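Local coordinates for protein putative pyridoxal phosphate-dependent transferase (Clostridium difficile, PDB 4DQ6) that binds pyridoxal-5'-phosphate and belongs to the class I and II aminotransferase family of fold-type I enzymes, at residues S301-D304 against F305-Y309; S377-E380 against E381-R385; E74-V77 against N78-R82. All coordinates share one frame; numbering follows the deposited sequence. Where two conformers were deposited one is given.

Three short helical segments, each held by i to i+4 bonds, illustrate how one local pattern serves different places in a fold. Contact 1, on helix 289-313, and contact 2, on helix 376-390, have centres 11 Å apart and touch directly: Phe-305 CE2 lies 3.7 Å from Leu-383 CD1, and Tyr-309 packs against Leu-383 and Ile-384. Contact 3, on helix 70-84, stands apart, its nearest atoms about 17 Å from contact 1 and about 23 Å from contact 2. It packs on strands 93-96 and 248-251 of the seven-stranded sheet, and the side chain of Ile-76 is about 13 Å from a bound pyridoxal-5'-phosphate.

Contact 1. Residues S301-D304 against F305-Y309; sequences SNID and FAIKY
Phe-305 opens the second half of this helical segment by donating its N-H to Ser-301 O over 2.9 Å. Its CG is anti to the backbone N (chi1 166°), which carries the ring off the helix to pack on Arg-376 of helix 376-390, while CB stays 3.4 Å from Ser-301 O. Ala-306 follows, its N bonded to Asn-302 O at 2.9 Å and its methyl resting against the same oxygen. At Ile-307 the backbone N reaches Ile-303 O in a 3.0 Å bond, and CG1 is 3.4 Å from Ile-303 O. The two isoleucines run side by side in the same direction, with Ile-307 CD1 3.8 Å from Ile-303 CG2, and both touch Lys-321. Lys-308 N bonds to Asp-304 O at 3.0 Å, and Tyr-309 N continues the pattern to Phe-305 O. The chemistry is thus divided: main-chain bonds define the helix, and the salt bridge of Lys-308 with Glu-312 stays within it, whereas Ser-301 bound to Arg-376, Asn-302 bound to Arg-376, Cys-374 and Leu-372, and Asp-304 paired with Lys-321 tie the helix to its surroundings.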
ATOM      1  N   SER A 301     -15.755   9.618 -28.798  1.00 15.37           N
ATOM      2  CA  SER A 301     -17.061  10.179 -29.103  1.00 16.97           C
ATOM      3  C   SER A 301     -17.530  11.203 -28.077  1.00 15.41           C
ATOM      4  O   SER A 301     -18.003  12.289 -28.411  1.00 16.17           O
ATOM      5  CB  SER A 301     -18.031   9.029 -29.211  1.00 18.51           C
ATOM      6  OG  SER A 301     -19.316   9.480 -29.630  1.00 21.21           O
ATOM      7  N   ASN A 302     -17.377  10.894 -26.789  1.00 16.04           N
ATOM      8  CA  ASN A 302     -17.627  11.889 -25.704  1.00 15.58           C
ATOM      9  C   ASN A 302     -16.858  13.191 -25.940  1.00 14.86           C
ATOM     10  O   ASN A 302     -17.388  14.250 -25.726  1.00 15.07           O
ATOM     11  CB  ASN A 302     -17.282  11.360 -24.303  1.00 15.54           C
ATOM     12  CG  ASN A 302     -18.459  10.657 -23.594  1.00 15.51           C
ATOM     13  OD1 ASN A 302     -19.563  10.388 -24.194  1.00 16.00           O
ATOM     14  ND2 ASN A 302     -18.201  10.234 -22.351  1.00 15.30           N
ATOM     15  N   ILE A 303     -15.559  13.062 -26.279  1.00 14.50           N
ATOM     16  CA  ILE A 303     -14.701  14.231 -26.481  1.00 14.74           C
ATOM     17  C   ILE A 303     -15.214  15.087 -27.640  1.00 14.91           C
ATOM     18  O   ILE A 303     -15.401  16.291 -27.501  1.00 15.09           O
ATOM     19  CB  ILE A 303     -13.260  13.778 -26.666  1.00 14.14           C
ATOM     20  CG1 ILE A 303     -12.665  13.351 -25.340  1.00 14.60           C
ATOM     21  CG2 ILE A 303     -12.467  14.910 -27.299  1.00 14.71           C
ATOM     22  CD1 ILE A 303     -11.391  12.525 -25.447  1.00 14.47           C
ATOM     23  N   ASP A 304     -15.516  14.435 -28.741  1.00 16.42           N
ATOM     24  CA  ASP A 304     -16.053  15.124 -29.916  1.00 17.94           C
ATOM     25  C   ASP A 304     -17.415  15.797 -29.597  1.00 18.23           C
ATOM     26  O   ASP A 304     -17.639  16.942 -29.947  1.00 17.92           O
ATOM     27  CB  ASP A 304     -16.141  14.138 -31.075  1.00 17.94           C
ATOM     28  CG  ASP A 304     -14.816  13.794 -31.674  1.00 20.47           C
ATOM     29  OD1 ASP A 304     -13.816  14.528 -31.441  1.00 19.56           O
ATOM     30  OD2 ASP A 304     -14.780  12.780 -32.373  1.00 23.83           O
ATOM     31  N   PHE A 305     -18.262  15.101 -28.841  1.00 17.05           N
ATOM     32  CA  PHE A 305     -19.560  15.645 -28.416  1.00 18.11           C
ATOM     33  C   PHE A 305     -19.372  16.885 -27.549  1.00 17.96           C
ATOM     34  O   PHE A 305     -20.023  17.918 -27.767  1.00 19.01           O
ATOM     35  CB  PHE A 305     -20.392  14.575 -27.700  1.00 19.09           C
ATOM     36  CG  PHE A 305     -21.556  15.136 -26.959  1.00 20.63           C
ATOM     37  CD1 PHE A 305     -22.739  15.387 -27.635  1.00 22.30           C
ATOM     38  CD2 PHE A 305     -21.464  15.488 -25.613  1.00 21.10           C
ATOM     39  CE1 PHE A 305     -23.827  15.927 -26.970  1.00 23.08           C
ATOM     40  CE2 PHE A 305     -22.548  16.021 -24.946  1.00 22.34           C
ATOM     41  CZ  PHE A 305     -23.718  16.266 -25.635  1.00 23.16           C
ATOM     42  N   ALA A 306     -18.438  16.811 -26.590  1.00 15.64           N
ATOM     43  CA  ALA A 306     -18.211  17.915 -25.678  1.00 15.67           C
ATOM     44  C   ALA A 306     -17.669  19.133 -26.368  1.00 15.95           C
ATOM     45  O   ALA A 306     -18.064  20.233 -26.072  1.00 16.38           O
ATOM     46  CB  ALA A 306     -17.299  17.495 -24.534  1.00 15.42           C
ATOM     47  N   ILE A 307     -16.730  18.932 -27.269  1.00 17.38           N
ATOM     48  CA  ILE A 307     -16.143  20.051 -27.986  1.00 17.21           C
ATOM     49  C   ILE A 307     -17.170  20.700 -28.893  1.00 17.75           C
ATOM     50  O   ILE A 307     -17.272  21.906 -28.928  1.00 17.54           O
ATOM     51  CB  ILE A 307     -14.891  19.606 -28.758  1.00 17.32           C
ATOM     52  CG1 ILE A 307     -13.795  19.278 -27.778  1.00 18.29           C
ATOM     53  CG2 ILE A 307     -14.410  20.674 -29.726  1.00 18.13           C
ATOM     54  CD1 ILE A 307     -12.617  18.582 -28.395  1.00 19.38           C
ATOM     55  N   LYS A 308     -17.980  19.899 -29.585  1.00 18.55           N
ATOM     56  CA  LYS A 308     -19.068  20.448 -30.411  1.00 20.76           C
ATOM     57  C   LYS A 308     -20.067  21.239 -29.541  1.00 19.91           C
ATOM     58  O   LYS A 308     -20.441  22.376 -29.872  1.00 19.91           O
ATOM     59  CB  LYS A 308     -19.739  19.317 -31.172  1.00 23.64           C
ATOM     60  CG  LYS A 308     -20.929  19.723 -32.047  1.00 27.01           C
ATOM     61  CD  LYS A 308     -21.502  18.538 -32.813  1.00 30.73           C
ATOM     62  CE  LYS A 308     -22.982  18.745 -33.116  1.00 35.98           C
ATOM     63  NZ  LYS A 308     -23.141  19.866 -34.083  1.00 39.09           N
ATOM     64  N   TYR A 309     -20.441  20.670 -28.389  1.00 19.02           N
ATOM     65  CA  TYR A 309     -21.357  21.330 -27.483  1.00 19.78           C
ATOM     66  C   TYR A 309     -20.810  22.657 -26.988  1.00 20.00           C
ATOM     67  O   TYR A 309     -21.493  23.665 -27.040  1.00 21.29           O
ATOM     68  CB  TYR A 309     -21.704  20.446 -26.290  1.00 20.48           C
ATOM     69  CG  TYR A 309     -22.844  20.947 -25.494  1.00 21.45           C
ATOM     70  CD1 TYR A 309     -22.702  21.924 -24.521  1.00 21.81           C
ATOM     71  CD2 TYR A 309     -24.117  20.406 -25.703  1.00 23.85           C
ATOM     72  CE1 TYR A 309     -23.817  22.389 -23.786  1.00 23.29           C
ATOM     73  CE2 TYR A 309     -25.203  20.876 -24.995  1.00 24.70           C
ATOM     74  CZ  TYR A 309     -25.038  21.830 -24.022  1.00 24.50           C
ATOM     75  OH  TYR A 309     -26.115  22.311 -23.327  1.00 27.61           O
TER

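Contact 2. Residues S377-E380 against E381-R385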
ATOM      1  N   SER A 377     -24.906  10.544 -20.973  1.00 18.50           N
ATOM      2  CA  SER A 377     -25.966  11.235 -20.257  1.00 19.68           C
ATOM      3  C   SER A 377     -25.403  12.160 -19.152  1.00 19.14           C
ATOM      4  O   SER A 377     -25.912  13.249 -18.952  1.00 18.83           O
ATOM      5  CB  SER A 377     -26.993  10.216 -19.717  1.00 20.50           C
ATOM      6  OG  SER A 377     -27.829   9.758 -20.741  0.50 20.09           O
ATOM      7  N   MET A 378     -24.415  11.659 -18.401  1.00 19.19           N
ATOM      8  CA  MET A 378     -23.819  12.412 -17.300  1.00 18.61           C
ATOM      9  C   MET A 378     -22.970  13.574 -17.838  1.00 17.68           C
ATOM     10  O   MET A 378     -22.989  14.672 -17.320  1.00 19.09           O
ATOM     11  CB  MET A 378     -22.934  11.489 -16.468  1.00 19.81           C
ATOM     12  CG  MET A 378     -22.156  12.183 -15.386  1.00 20.41           C
ATOM     13  SD  MET A 378     -21.451  10.980 -14.237  1.00 23.04           S
ATOM     14  CE  MET A 378     -20.292  12.056 -13.355  1.00 23.53           C
ATOM     15  N   LEU A 379     -22.264  13.312 -18.919  1.00 17.39           N
ATOM     16  CA  LEU A 379     -21.488  14.351 -19.600  1.00 16.92           C
ATOM     17  C   LEU A 379     -22.367  15.484 -20.105  1.00 18.13           C
ATOM     18  O   LEU A 379     -22.105  16.663 -19.881  1.00 17.05           O
ATOM     19  CB  LEU A 379     -20.684  13.733 -20.743  1.00 16.81           C
ATOM     20  CG  LEU A 379     -19.879  14.727 -21.596  1.00 16.10           C
ATOM     21  CD1 LEU A 379     -18.924  15.696 -20.822  1.00 16.18           C
ATOM     22  CD2 LEU A 379     -19.080  13.982 -22.675  1.00 17.78           C
ATOM     23  N   GLU A 380     -23.473  15.117 -20.742  1.00 18.58           N
ATOM     24  CA  GLU A 380     -24.473  16.137 -21.173  1.00 20.67           C
ATOM     25  C   GLU A 380     -24.945  16.990 -19.997  1.00 20.01           C
ATOM     26  O   GLU A 380     -25.022  18.209 -20.066  1.00 20.69           O
ATOM     27  CB  GLU A 380     -25.672  15.578 -21.967  1.00 21.87           C
ATOM     28  CG  GLU A 380     -26.786  16.641 -21.972  0.50 22.97           C
ATOM     29  CD  GLU A 380     -28.059  16.278 -22.708  0.50 25.40           C
ATOM     30  OE1 GLU A 380     -28.789  15.337 -22.320  0.50 24.22           O
ATOM     31  OE2 GLU A 380     -28.354  17.026 -23.658  0.50 27.15           O
ATOM     32  N   GLU A 381     -25.307  16.334 -18.896  1.00 20.59           N
ATOM     33  CA  GLU A 381     -25.742  17.044 -17.729  1.00 21.11           C
ATOM     34  C   GLU A 381     -24.678  17.978 -17.204  1.00 19.25           C
ATOM     35  O   GLU A 381     -24.980  19.088 -16.794  1.00 19.42           O
ATOM     36  CB  GLU A 381     -26.236  16.030 -16.649  1.00 24.17           C
ATOM     37  CG  GLU A 381     -27.072  16.605 -15.560  0.50 26.47           C
ATOM     38  CD  GLU A 381     -27.217  15.632 -14.414  0.50 27.94           C
ATOM     39  OE1 GLU A 381     -27.600  14.470 -14.697  0.50 29.55           O
ATOM     40  OE2 GLU A 381     -26.952  16.015 -13.246  0.50 28.79           O
ATOM     41  N   ALA A 382     -23.445  17.517 -17.241  1.00 17.73           N
ATOM     42  CA  ALA A 382     -22.345  18.360 -16.770  1.00 17.83           C
ATOM     43  C   ALA A 382     -22.175  19.599 -17.636  1.00 17.13           C
ATOM     44  O   ALA A 382     -22.057  20.684 -17.131  1.00 17.74           O
ATOM     45  CB  ALA A 382     -21.054  17.583 -16.743  1.00 16.77           C
ATOM     46  N   LEU A 383     -22.312  19.441 -18.927  1.00 17.77           N
ATOM     47  CA  LEU A 383     -22.141  20.596 -19.849  1.00 17.89           C
ATOM     48  C   LEU A 383     -23.289  21.587 -19.697  1.00 18.44           C
ATOM     49  O   LEU A 383     -23.090  22.797 -19.751  1.00 18.51           O
ATOM     50  CB  LEU A 383     -21.954  20.137 -21.289  1.00 18.61           C
ATOM     51  CG  LEU A 383     -20.700  19.332 -21.581  1.00 17.92           C
ATOM     52  CD1 LEU A 383     -20.847  18.558 -22.871  1.00 20.10           C
ATOM     53  CD2 LEU A 383     -19.482  20.265 -21.589  1.00 18.76           C
ATOM     54  N   ILE A 384     -24.508  21.084 -19.466  1.00 18.95           N
ATOM     55  CA  ILE A 384     -25.660  21.940 -19.193  1.00 20.32           C
ATOM     56  C   ILE A 384     -25.486  22.761 -17.908  1.00 20.41           C
ATOM     57  O   ILE A 384     -25.753  23.972 -17.878  1.00 20.83           O
ATOM     58  CB  ILE A 384     -26.944  21.113 -19.102  1.00 21.73           C
ATOM     59  CG1 ILE A 384     -27.300  20.473 -20.449  1.00 21.69           C
ATOM     60  CG2 ILE A 384     -28.055  22.016 -18.573  1.00 22.32           C
ATOM     61  CD1 ILE A 384     -28.367  19.389 -20.321  1.00 23.74           C
ATOM     62  N   ARG A 385     -24.897  22.123 -16.881  1.00 19.82           N
ATOM     63  CA  ARG A 385     -24.566  22.817 -15.622  1.00 21.48           C
ATOM     64  C   ARG A 385     -23.504  23.908 -15.791  1.00 20.74           C
ATOM     65  O   ARG A 385     -23.628  25.013 -15.243  1.00 21.51           O
ATOM     66  CB  ARG A 385     -24.178  21.812 -14.513  1.00 21.50           C
ATOM     67  CG  ARG A 385     -25.366  20.956 -14.052  1.00 23.14           C
ATOM     68  CD  ARG A 385     -25.028  20.081 -12.824  1.00 23.81           C
ATOM     69  NE  ARG A 385     -26.209  19.296 -12.462  1.00 24.84           N
ATOM     70  CZ  ARG A 385     -26.548  18.943 -11.231  1.00 27.06           C
ATOM     71  NH1 ARG A 385     -25.776  19.216 -10.179  1.00 27.68           N
ATOM     72  NH2 ARG A 385     -27.690  18.273 -11.060  1.00 29.27           N
TER
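Glu-380 and Ile-384, one turn apart on helix 376-390, meet through their aliphatic carbons, and the isoleucine is the side chain to follow. Its CB stands 3.6 Å from Glu-380 O, the oxygen that also accepts the Ile-384 N-H. CG1 is set anti to the carbonyl carbon (chi1 -66°), a torsion that turns it back toward the preceding turn, where it comes to 3.2 Å from Glu-380 O. At the tip, CD1 stays near that oxygen and, in the modelled conformer of a glutamate that has two, lies 3.6 Å from Glu-380 CG, with the carboxylate carbon and OE2 slightly farther off. The aliphatic part of the glutamate, extended beyond CG, lies across the end of the isoleucine.

This is the regular alpha-helical i to i+4 pattern, here in a helix that packs on helix 289-313 in what is, as in relatives of this family, probably the small domain. Leu-379 and Leu-383 mark the inward face: their CD1 methyls meet at 4.0 Å as the side chains cross obliquely, and Leu-379 also touches Asn-302 of helix 289-313. Ala-382, whose N bonds to Met-378 O, faces Leu-35 and Met-37 instead. Farther round, Glu-381 bonds through its N to Ser-377 O at 3.1 Å. In its modelled conformer, one of two and therefore less certain, Glu-381 OE2 forms a salt bridge of 3.2 Å with Arg-385 NH2, while Arg-385 NH1 is hydrogen-bonded to Lys-351 O.

Contact 3. Residues E74-V77 against N78-R82; sequences ESIV and NWLYR
Asn-78 N binds Glu-74 O at 2.9 Å, Trp-79 N binds Ser-75 O, Leu-80 N binds Ile-76 O and Tyr-81 N binds Val-77 O, the regular i to i+4 main-chain pattern of an alpha-helix. The amide of Asn-78 also lies against the first of these oxygens, with ND2 3.1 Å from Glu-74 O, but the angle is poor and this is a close approach, not a hydrogen bond.

Water supplies a second donor to Ser-75 O: it gives a hydrogen to that oxygen at 2.8 Å and accepts one from Arg-82 NH1 at 2.9 Å, lying in the plane of the guanidinium at its edge. Arg-82 reaches back along the helix to this bridge, and its NH2 makes a salt bridge with Glu-289.

Among the nonpolar contacts, Ile-76 CG2 comes within 4.3 Å of Leu-80 CD1, a loose approach on the buried side. Trp-79 CG, anti to the backbone N (chi1 -171°), swings the indole off the helix, where NE1 bonds to Asp-208 and the ring meets that of Tyr-285.

Within the fold, Ile-76 and Leu-80 both rest on Tyr-249 of strand 248-251, and Ile-76 and Val-77 on Leu-93 of strand 93-96. Helix 70-84 therefore lies over one margin of the large sheet, with helix 275-287 beside Ser-75 and Ile-76.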
ATOM      1  N   GLU A  74       5.097 -11.171 -16.386  1.00 17.38           N
ATOM      2  CA  GLU A  74       4.975 -11.588 -17.796  1.00 19.08           C
ATOM      3  C   GLU A  74       3.816 -10.847 -18.503  1.00 17.92           C
ATOM      4  O   GLU A  74       3.961 -10.451 -19.644  1.00 18.68           O
ATOM      5  CB  GLU A  74       4.790 -13.107 -17.925  1.00 21.89           C
ATOM      6  CG  GLU A  74       6.084 -13.844 -17.599  1.00 26.51           C
ATOM      7  CD  GLU A  74       6.016 -15.367 -17.397  1.00 30.88           C
ATOM      8  OE1 GLU A  74       4.910 -15.988 -17.281  1.00 35.53           O
ATOM      9  OE2 GLU A  74       7.146 -15.958 -17.327  1.00 33.80           O
ATOM     10  N   SER A  75       2.688 -10.628 -17.810  1.00 17.24           N
ATOM     11  CA  SER A  75       1.595  -9.917 -18.422  1.00 16.78           C
ATOM     12  C   SER A  75       1.967  -8.479 -18.752  1.00 16.19           C
ATOM     13  O   SER A  75       1.514  -7.926 -19.768  1.00 16.73           O
ATOM     14  CB  SER A  75       0.314  -9.970 -17.547  1.00 17.16           C
ATOM     15  OG  SER A  75       0.345  -9.127 -16.418  1.00 17.34           O
ATOM     16  N   ILE A  76       2.746  -7.871 -17.845  1.00 16.24           N
ATOM     17  CA  ILE A  76       3.219  -6.515 -18.048  1.00 15.91           C
ATOM     18  C   ILE A  76       4.204  -6.445 -19.236  1.00 15.82           C
ATOM     19  O   ILE A  76       4.072  -5.602 -20.122  1.00 15.55           O
ATOM     20  CB  ILE A  76       3.875  -5.948 -16.780  1.00 15.64           C
ATOM     21  CG1 ILE A  76       2.816  -5.851 -15.665  1.00 15.11           C
ATOM     22  CG2 ILE A  76       4.543  -4.596 -17.051  1.00 15.22           C
ATOM     23  CD1 ILE A  76       3.384  -5.579 -14.266  1.00 14.85           C
ATOM     24  N   VAL A  77       5.189  -7.307 -19.234  1.00 17.08           N
ATOM     25  CA  VAL A  77       6.172  -7.332 -20.318  1.00 17.71           C
ATOM     26  C   VAL A  77       5.456  -7.496 -21.652  1.00 17.82           C
ATOM     27  O   VAL A  77       5.740  -6.823 -22.613  1.00 17.46           O
ATOM     28  CB  VAL A  77       7.207  -8.476 -20.124  1.00 19.12           C
ATOM     29  CG1 VAL A  77       8.076  -8.655 -21.375  1.00 20.11           C
ATOM     30  CG2 VAL A  77       8.048  -8.202 -18.873  1.00 18.90           C
ATOM     31  N   ASN A  78       4.494  -8.415 -21.708  1.00 18.25           N
ATOM     32  CA  ASN A  78       3.762  -8.656 -22.948  1.00 19.60           C
ATOM     33  C   ASN A  78       2.912  -7.511 -23.390  1.00 18.15           C
ATOM     34  O   ASN A  78       2.864  -7.190 -24.557  1.00 18.74           O
ATOM     35  CB  ASN A  78       2.934  -9.938 -22.796  1.00 21.21           C
ATOM     36  CG  ASN A  78       3.826 -11.161 -22.678  1.00 24.83           C
ATOM     37  OD1 ASN A  78       5.028 -11.123 -23.084  1.00 29.13           O
ATOM     38  ND2 ASN A  78       3.295 -12.249 -22.115  1.00 27.60           N
ATOM     39  N   TRP A  79       2.246  -6.843 -22.451  1.00 16.25           N
ATOM     40  CA  TRP A  79       1.541  -5.571 -22.774  1.00 15.63           C
ATOM     41  C   TRP A  79       2.420  -4.519 -23.375  1.00 15.77           C
ATOM     42  O   TRP A  79       2.126  -3.918 -24.394  1.00 16.00           O
ATOM     43  CB  TRP A  79       0.928  -5.034 -21.493  1.00 14.78           C
ATOM     44  CG  TRP A  79       0.018  -3.871 -21.721  1.00 14.68           C
ATOM     45  CD1 TRP A  79       0.257  -2.527 -21.446  1.00 14.53           C
ATOM     46  CD2 TRP A  79      -1.388  -3.926 -22.127  1.00 14.67           C
ATOM     47  NE1 TRP A  79      -0.845  -1.777 -21.735  1.00 14.39           N
ATOM     48  CE2 TRP A  79      -1.882  -2.578 -22.121  1.00 15.11           C
ATOM     49  CE3 TRP A  79      -2.253  -4.954 -22.532  1.00 15.33           C
ATOM     50  CZ2 TRP A  79      -3.199  -2.269 -22.492  1.00 15.36           C
ATOM     51  CZ3 TRP A  79      -3.566  -4.641 -22.841  1.00 16.65           C
ATOM     52  CH2 TRP A  79      -4.014  -3.313 -22.858  1.00 15.80           C
ATOM     53  N   LEU A  80       3.556  -4.251 -22.745  1.00 16.28           N
ATOM     54  CA  LEU A  80       4.380  -3.176 -23.223  1.00 16.90           C
ATOM     55  C   LEU A  80       4.913  -3.482 -24.634  1.00 16.83           C
ATOM     56  O   LEU A  80       5.066  -2.562 -25.448  1.00 16.58           O
ATOM     57  CB  LEU A  80       5.549  -2.942 -22.267  1.00 17.01           C
ATOM     58  CG  LEU A  80       5.215  -2.424 -20.870  1.00 19.18           C
ATOM     59  CD1 LEU A  80       6.459  -2.137 -19.993  1.00 17.85           C
ATOM     60  CD2 LEU A  80       4.251  -1.298 -20.860  1.00 21.49           C
ATOM     61  N   TYR A  81       5.245  -4.736 -24.916  1.00 17.23           N
ATOM     62  CA  TYR A  81       5.605  -5.053 -26.282  1.00 18.62           C
ATOM     63  C   TYR A  81       4.448  -4.960 -27.285  1.00 18.04           C
ATOM     64  O   TYR A  81       4.593  -4.331 -28.315  1.00 18.81           O
ATOM     65  CB  TYR A  81       6.312  -6.416 -26.417  1.00 20.01           C
ATOM     66  CG  TYR A  81       6.830  -6.567 -27.819  1.00 21.83           C
ATOM     67  CD1 TYR A  81       7.931  -5.858 -28.242  1.00 22.67           C
ATOM     68  CD2 TYR A  81       6.169  -7.350 -28.734  1.00 23.71           C
ATOM     69  CE1 TYR A  81       8.383  -5.950 -29.537  1.00 24.66           C
ATOM     70  CE2 TYR A  81       6.615  -7.450 -30.028  1.00 25.43           C
ATOM     71  CZ  TYR A  81       7.718  -6.750 -30.419  1.00 24.99           C
ATOM     72  OH  TYR A  81       8.140  -6.845 -31.714  1.00 26.23           O
ATOM     73  N   ARG A  82       3.301  -5.540 -26.944  1.00 18.85           N
ATOM     74  CA  ARG A  82       2.156  -5.597 -27.867  1.00 20.66           C
ATOM     75  C   ARG A  82       1.646  -4.216 -28.195  1.00 19.41           C
ATOM     76  O   ARG A  82       1.319  -3.909 -29.322  1.00 19.38           O
ATOM     77  CB  ARG A  82       0.928  -6.223 -27.201  1.00 23.10           C
ATOM     78  CG  ARG A  82       1.011  -7.628 -26.684  1.00 26.40           C
ATOM     79  CD  ARG A  82      -0.291  -8.337 -27.002  1.00 26.68           C
ATOM     80  NE  ARG A  82      -1.483  -7.975 -26.229  1.00 24.34           N
ATOM     81  CZ  ARG A  82      -1.623  -8.114 -24.916  1.00 26.86           C
ATOM     82  NH1 ARG A  82      -0.618  -8.512 -24.168  1.00 27.95           N
ATOM     83  NH2 ARG A  82      -2.767  -7.821 -24.349  1.00 26.98           N
TER
HETATM   84  O   HOH W   1      -0.447  -9.113 -21.355  1.00 19.74           O